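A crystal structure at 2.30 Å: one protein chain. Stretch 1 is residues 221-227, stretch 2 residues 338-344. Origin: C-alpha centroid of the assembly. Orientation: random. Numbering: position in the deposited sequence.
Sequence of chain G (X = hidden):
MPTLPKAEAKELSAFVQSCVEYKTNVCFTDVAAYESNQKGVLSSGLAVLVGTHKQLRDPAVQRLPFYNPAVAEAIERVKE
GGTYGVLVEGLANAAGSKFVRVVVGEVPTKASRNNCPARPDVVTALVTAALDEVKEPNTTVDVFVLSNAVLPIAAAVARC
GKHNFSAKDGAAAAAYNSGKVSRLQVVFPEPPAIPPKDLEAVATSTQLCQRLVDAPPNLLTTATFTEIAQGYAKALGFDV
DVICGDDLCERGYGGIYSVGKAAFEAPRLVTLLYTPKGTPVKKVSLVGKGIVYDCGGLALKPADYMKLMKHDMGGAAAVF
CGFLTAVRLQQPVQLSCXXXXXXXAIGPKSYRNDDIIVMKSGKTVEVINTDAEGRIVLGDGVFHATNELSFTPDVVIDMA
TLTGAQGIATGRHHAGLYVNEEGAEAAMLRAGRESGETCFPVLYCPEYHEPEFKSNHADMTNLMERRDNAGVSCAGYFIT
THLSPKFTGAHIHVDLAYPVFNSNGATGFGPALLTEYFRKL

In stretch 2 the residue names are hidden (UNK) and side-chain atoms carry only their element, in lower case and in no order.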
ATOM      1  N   THR G 221     -26.614 -19.779  -4.696  1.00 27.00           N
ATOM      2  CA  THR G 221     -27.067 -18.638  -3.894  1.00 26.00           C
ATOM      3  C   THR G 221     -27.642 -19.117  -2.574  1.00 26.16           C
ATOM      4  O   THR G 221     -27.752 -20.317  -2.334  1.00 27.46           O
ATOM      5  CB  THR G 221     -28.148 -17.863  -4.629  1.00 25.54           C
ATOM      6  OG1 THR G 221     -29.351 -18.631  -4.643  1.00 25.59           O
ATOM      7  CG2 THR G 221     -27.743 -17.568  -6.039  1.00 24.84           C
ATOM      8  N   THR G 222     -28.000 -18.185  -1.705  1.00 25.89           N
ATOM      9  CA  THR G 222     -28.621 -18.560  -0.452  1.00 26.52           C
ATOM     10  C   THR G 222     -29.920 -19.337  -0.732  1.00 27.35           C
ATOM     11  O   THR G 222     -30.232 -20.309  -0.058  1.00 27.79           O
ATOM     12  CB  THR G 222     -28.976 -17.377   0.447  1.00 27.70           C
ATOM     13  OG1 THR G 222     -29.853 -16.487  -0.240  1.00 28.06           O
ATOM     14  CG2 THR G 222     -27.722 -16.631   0.894  1.00 28.61           C
ATOM     15  N   ALA G 223     -30.621 -18.945  -1.793  1.00 28.07           N
ATOM     16  CA  ALA G 223     -31.889 -19.571  -2.189  1.00 27.44           C
ATOM     17  C   ALA G 223     -31.672 -20.931  -2.826  1.00 28.86           C
ATOM     18  O   ALA G 223     -32.398 -21.903  -2.474  1.00 30.05           O
ATOM     19  CB  ALA G 223     -32.681 -18.696  -3.138  1.00 27.75           C
ATOM     20  N   THR G 224     -30.717 -21.046  -3.751  1.00 27.12           N
ATOM     21  CA  THR G 224     -30.530 -22.355  -4.405  1.00 27.18           C
ATOM     22  C   THR G 224     -29.946 -23.401  -3.446  1.00 27.19           C
ATOM     23  O   THR G 224     -30.279 -24.586  -3.521  1.00 26.40           O
ATOM     24  CB  THR G 224     -29.739 -22.320  -5.694  1.00 26.73           C
ATOM     25  OG1 THR G 224     -28.436 -21.808  -5.447  1.00 26.75           O
ATOM     26  CG2 THR G 224     -30.456 -21.488  -6.700  1.00 26.71           C
ATOM     27  N   PHE G 225     -29.091 -22.961  -2.537  1.00 27.20           N
ATOM     28  CA  PHE G 225     -28.524 -23.879  -1.527  1.00 27.02           C
ATOM     29  C   PHE G 225     -29.694 -24.414  -0.669  1.00 28.88           C
ATOM     30  O   PHE G 225     -29.798 -25.604  -0.392  1.00 27.79           O
ATOM     31  CB  PHE G 225     -27.506 -23.175  -0.660  1.00 26.41           C
ATOM     32  CG  PHE G 225     -26.502 -24.084   0.022  1.00 26.17           C
ATOM     33  CD1 PHE G 225     -26.745 -25.417   0.285  1.00 25.69           C
ATOM     34  CD2 PHE G 225     -25.292 -23.536   0.459  1.00 26.72           C
ATOM     35  CE1 PHE G 225     -25.806 -26.196   0.933  1.00 26.33           C
ATOM     36  CE2 PHE G 225     -24.336 -24.321   1.114  1.00 26.92           C
ATOM     37  CZ  PHE G 225     -24.601 -25.648   1.364  1.00 26.57           C
ATOM     38  N   THR G 226     -30.572 -23.511  -0.290  1.00 29.95           N
ATOM     39  CA  THR G 226     -31.741 -23.894   0.493  1.00 31.97           C
ATOM     40  C   THR G 226     -32.622 -24.907  -0.279  1.00 32.98           C
ATOM     41  O   THR G 226     -33.080 -25.899   0.288  1.00 33.06           O
ATOM     42  CB  THR G 226     -32.570 -22.665   0.880  1.00 32.61           C
ATOM     43  OG1 THR G 226     -31.762 -21.827   1.716  1.00 32.30           O
ATOM     44  CG2 THR G 226     -33.845 -23.072   1.659  1.00 32.99           C
ATOM     45  N   GLU G 227     -32.867 -24.622  -1.538  1.00 32.70           N
ATOM     46  CA  GLU G 227     -33.699 -25.510  -2.372  1.00 34.86           C
ATOM     47  C   GLU G 227     -33.068 -26.877  -2.500  1.00 33.97           C
ATOM     48  O   GLU G 227     -33.755 -27.898  -2.517  1.00 33.76           O
ATOM     49  CB  GLU G 227     -33.932 -24.953  -3.767  1.00 37.79           C
ATOM     50  CG  GLU G 227     -34.935 -23.820  -3.784  1.00 43.20           C
ATOM     51  CD  GLU G 227     -34.984 -23.148  -5.155  1.00 53.52           C
ATOM     52  OE1 GLU G 227     -35.104 -23.891  -6.163  1.00 62.11           O
ATOM     53  OE2 GLU G 227     -34.891 -21.893  -5.237  1.00 56.81           O
ATOM     54  N   UNK G 338     -27.226 -27.242  10.850  1.00 27.47           N
ATOM     55  CA  UNK G 338     -27.682 -25.852  10.691  1.00 27.80           C
ATOM     56  C   UNK G 338     -26.750 -25.141   9.700  1.00 28.34           C
ATOM     57  O   UNK G 338     -25.556 -24.985   9.935  1.00 28.72           O
ATOM     58  c   UNK G 338     -27.767 -25.131  12.042  1.00 27.44           C
ATOM     59  c   UNK G 338     -28.107 -23.655  11.860  1.00 27.25           C
ATOM     60  o   UNK G 338     -28.791 -25.748  12.842  1.00 27.08           O
ATOM     61  N   UNK G 339     -27.328 -24.736   8.590  1.00 30.00           N
ATOM     62  CA  UNK G 339     -26.621 -24.003   7.543  1.00 29.21           C
ATOM     63  C   UNK G 339     -26.873 -22.509   7.727  1.00 30.02           C
ATOM     64  O   UNK G 339     -28.009 -22.046   7.705  1.00 29.15           O
ATOM     65  c   UNK G 339     -25.720 -26.544   6.009  1.00 29.72           C
ATOM     66  c   UNK G 339     -27.082 -24.417   6.166  1.00 29.27           C
ATOM     67  c   UNK G 339     -27.667 -26.141   4.499  1.00 29.20           C
ATOM     68  c   UNK G 339     -27.099 -25.918   5.893  1.00 29.44           C
ATOM     69  N   UNK G 340     -25.788 -21.773   7.927  1.00 29.70           N
ATOM     70  CA  UNK G 340     -25.860 -20.335   8.141  1.00 30.27           C
ATOM     71  C   UNK G 340     -25.616 -19.681   6.797  1.00 30.80           C
ATOM     72  O   UNK G 340     -24.478 -19.365   6.428  1.00 31.01           O
ATOM     73  s   UNK G 340     -24.944 -20.736  10.753  1.00 29.83           S
ATOM     74  c   UNK G 340     -24.840 -19.880   9.172  1.00 30.20           C
ATOM     75  N   UNK G 341     -26.694 -19.490   6.067  1.00 29.74           N
ATOM     76  CA  UNK G 341     -26.629 -19.030   4.668  1.00 29.57           C
ATOM     77  C   UNK G 341     -26.847 -17.527   4.530  1.00 30.04           C
ATOM     78  O   UNK G 341     -27.849 -16.962   4.967  1.00 28.52           O
ATOM     79  c   UNK G 341     -27.584 -21.241   3.798  1.00 30.71           C
ATOM     80  c   UNK G 341     -26.263 -21.750   3.267  1.00 30.33           C
ATOM     81  c   UNK G 341     -27.648 -19.726   3.796  1.00 29.80           C
ATOM     82  c   UNK G 341     -28.732 -21.813   2.950  1.00 32.16           C
ATOM     83  N   UNK G 342     -25.860 -16.896   3.923  1.00 30.01           N
ATOM     84  CA  UNK G 342     -25.913 -15.449   3.651  1.00 30.46           C
ATOM     85  C   UNK G 342     -24.887 -15.117   2.583  1.00 32.39           C
ATOM     86  O   UNK G 342     -23.890 -15.801   2.430  1.00 32.30           O
ATOM     87  c   UNK G 342     -25.625 -14.634   4.901  1.00 29.12           C
ATOM     88  N   UNK G 343     -25.167 -14.079   1.824  1.00 33.16           N
ATOM     89  CA  UNK G 343     -24.125 -13.416   1.034  1.00 32.27           C
ATOM     90  C   UNK G 343     -23.718 -12.154   1.791  1.00 31.55           C
ATOM     91  O   UNK G 343     -24.580 -11.384   2.210  1.00 28.62           O
ATOM     92  o   UNK G 343     -24.872 -12.195  -3.061  1.00 34.84           O
ATOM     93  c   UNK G 343     -23.449 -12.310  -1.123  1.00 33.15           C
ATOM     94  o   UNK G 343     -22.717 -11.853  -3.326  1.00 36.20           O
ATOM     95  c   UNK G 343     -23.698 -12.149  -2.602  1.00 33.84           C
ATOM     96  c   UNK G 343     -24.563 -13.047  -0.368  1.00 33.90           C
ATOM     97  N   UNK G 344     -22.406 -11.995   1.970  1.00 30.55           N
ATOM     98  CA  UNK G 344     -21.830 -10.775   2.576  1.00 30.74           C
ATOM     99  C   UNK G 344     -21.609  -9.768   1.472  1.00 31.27           C
ATOM    100  O   UNK G 344     -20.623  -9.771   0.766  1.00 32.38           O
ATOM    101  c   UNK G 344     -20.141  -9.919   4.238  1.00 29.46           C
ATOM    102  c   UNK G 344     -20.546 -11.050   3.304  1.00 29.89           C
ATOM    103  n   UNK G 344     -18.872  -9.918   4.650  1.00 27.71           N
ATOM    104  o   UNK G 344     -20.952  -9.077   4.611  1.00 28.69           O
TER

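Position 338 carries three side-chain atoms, two carbons and one oxygen, with the first carbon bonded to both the oxygen and the other carbon. The side chain is out of reach of stretch 1, so it takes no part in the contact. A beta-branched side chain of this composition is threonine. The hydroxyl of Thr338 is hydrogen-bonded elsewhere in the structure.

Position 339 has four carbons and no heteroatom. CA-to-CB points toward stretch 1, and one terminal carbon lies near the ring of Phe225. The chain forks at the second carbon, which excludes isoleucine and leaves leucine. With chi1 at -51° (m) and chi2 at 177° (t), Leu339 places CD1 4.0 Å from Phe225 CE1, an apolar contact that approaches the ring obliquely.

At position 340 a single carbon is followed by a sulfur, and nothing lies beyond it. The side chain is out of reach of stretch 1 and makes no contact there, as expected in a strand whose neighbours on both sides, 339 and 341, have CA-to-CB directed toward the helix. Carbon then sulfur is cysteine, Cys340.

Position 341 repeats the pattern of four carbons forked at the second. One terminal carbon lies against the ring of Phe225, the other beside Thr226 OG1 and Thr222 O; this is again leucine. Leu341 has the largest covered area of the hidden residues, 89 Å². Its rotamer (chi1 -56°, m; chi2 176°, t) resembles that of Leu339. Leu341 CD2 lies 3.5 Å from Phe225 CD2; Leu341 CD1, 3.3 Å from Thr226 OG1 and 3.7 Å from Thr222 O, is also 4.0 Å from Phe225 CB. These oxygens are already paired within the helix, since Thr226 OG1 donates a hydrogen bond to Thr222 O at 2.8 Å.

Position 342 has one side-chain carbon. CA-to-CB points away from stretch 1, so the approach is made through the backbone: the CA of position 342 is 3.5 Å from Thr222 CG2. A lone side-chain carbon means alanine, Ala342.

Position 343 shows three carbons in line, the third bearing two oxygens. What touches stretch 1 is the backbone, the N of position 343 lying 3.7 Å from Thr222 CG2. The side-chain atoms define glutamate. Both carboxylate oxygens of Glu343 are hydrogen-bonded elsewhere in the structure.

Position 344 has two carbons, the second bearing one oxygen and one nitrogen. It is out of reach of stretch 1 and makes no contact. The amide identifies asparagine, Asn344.

The helix 222-227 and the strand run nearly antiparallel, at 159°, with axes 8.4 Å apart at closest approach; the nearest CA atoms, those of Thr222 and Leu341, are 5.5 Å apart. No hydrogen bond crosses between them, so the 278 Å² of buried surface reflects packing. Thr222 and Phe225 point toward the strand and supply most of the helix surface, with Thr226 adding a smaller patch. The start of this helix is secured internally: Thr221 OG1 caps it by accepting from Thr224 N at 2.9 Å, while Thr221 N donates to Thr224 OG1 at 2.8 Å.

Stretch 2 338-344: TLCLAEN
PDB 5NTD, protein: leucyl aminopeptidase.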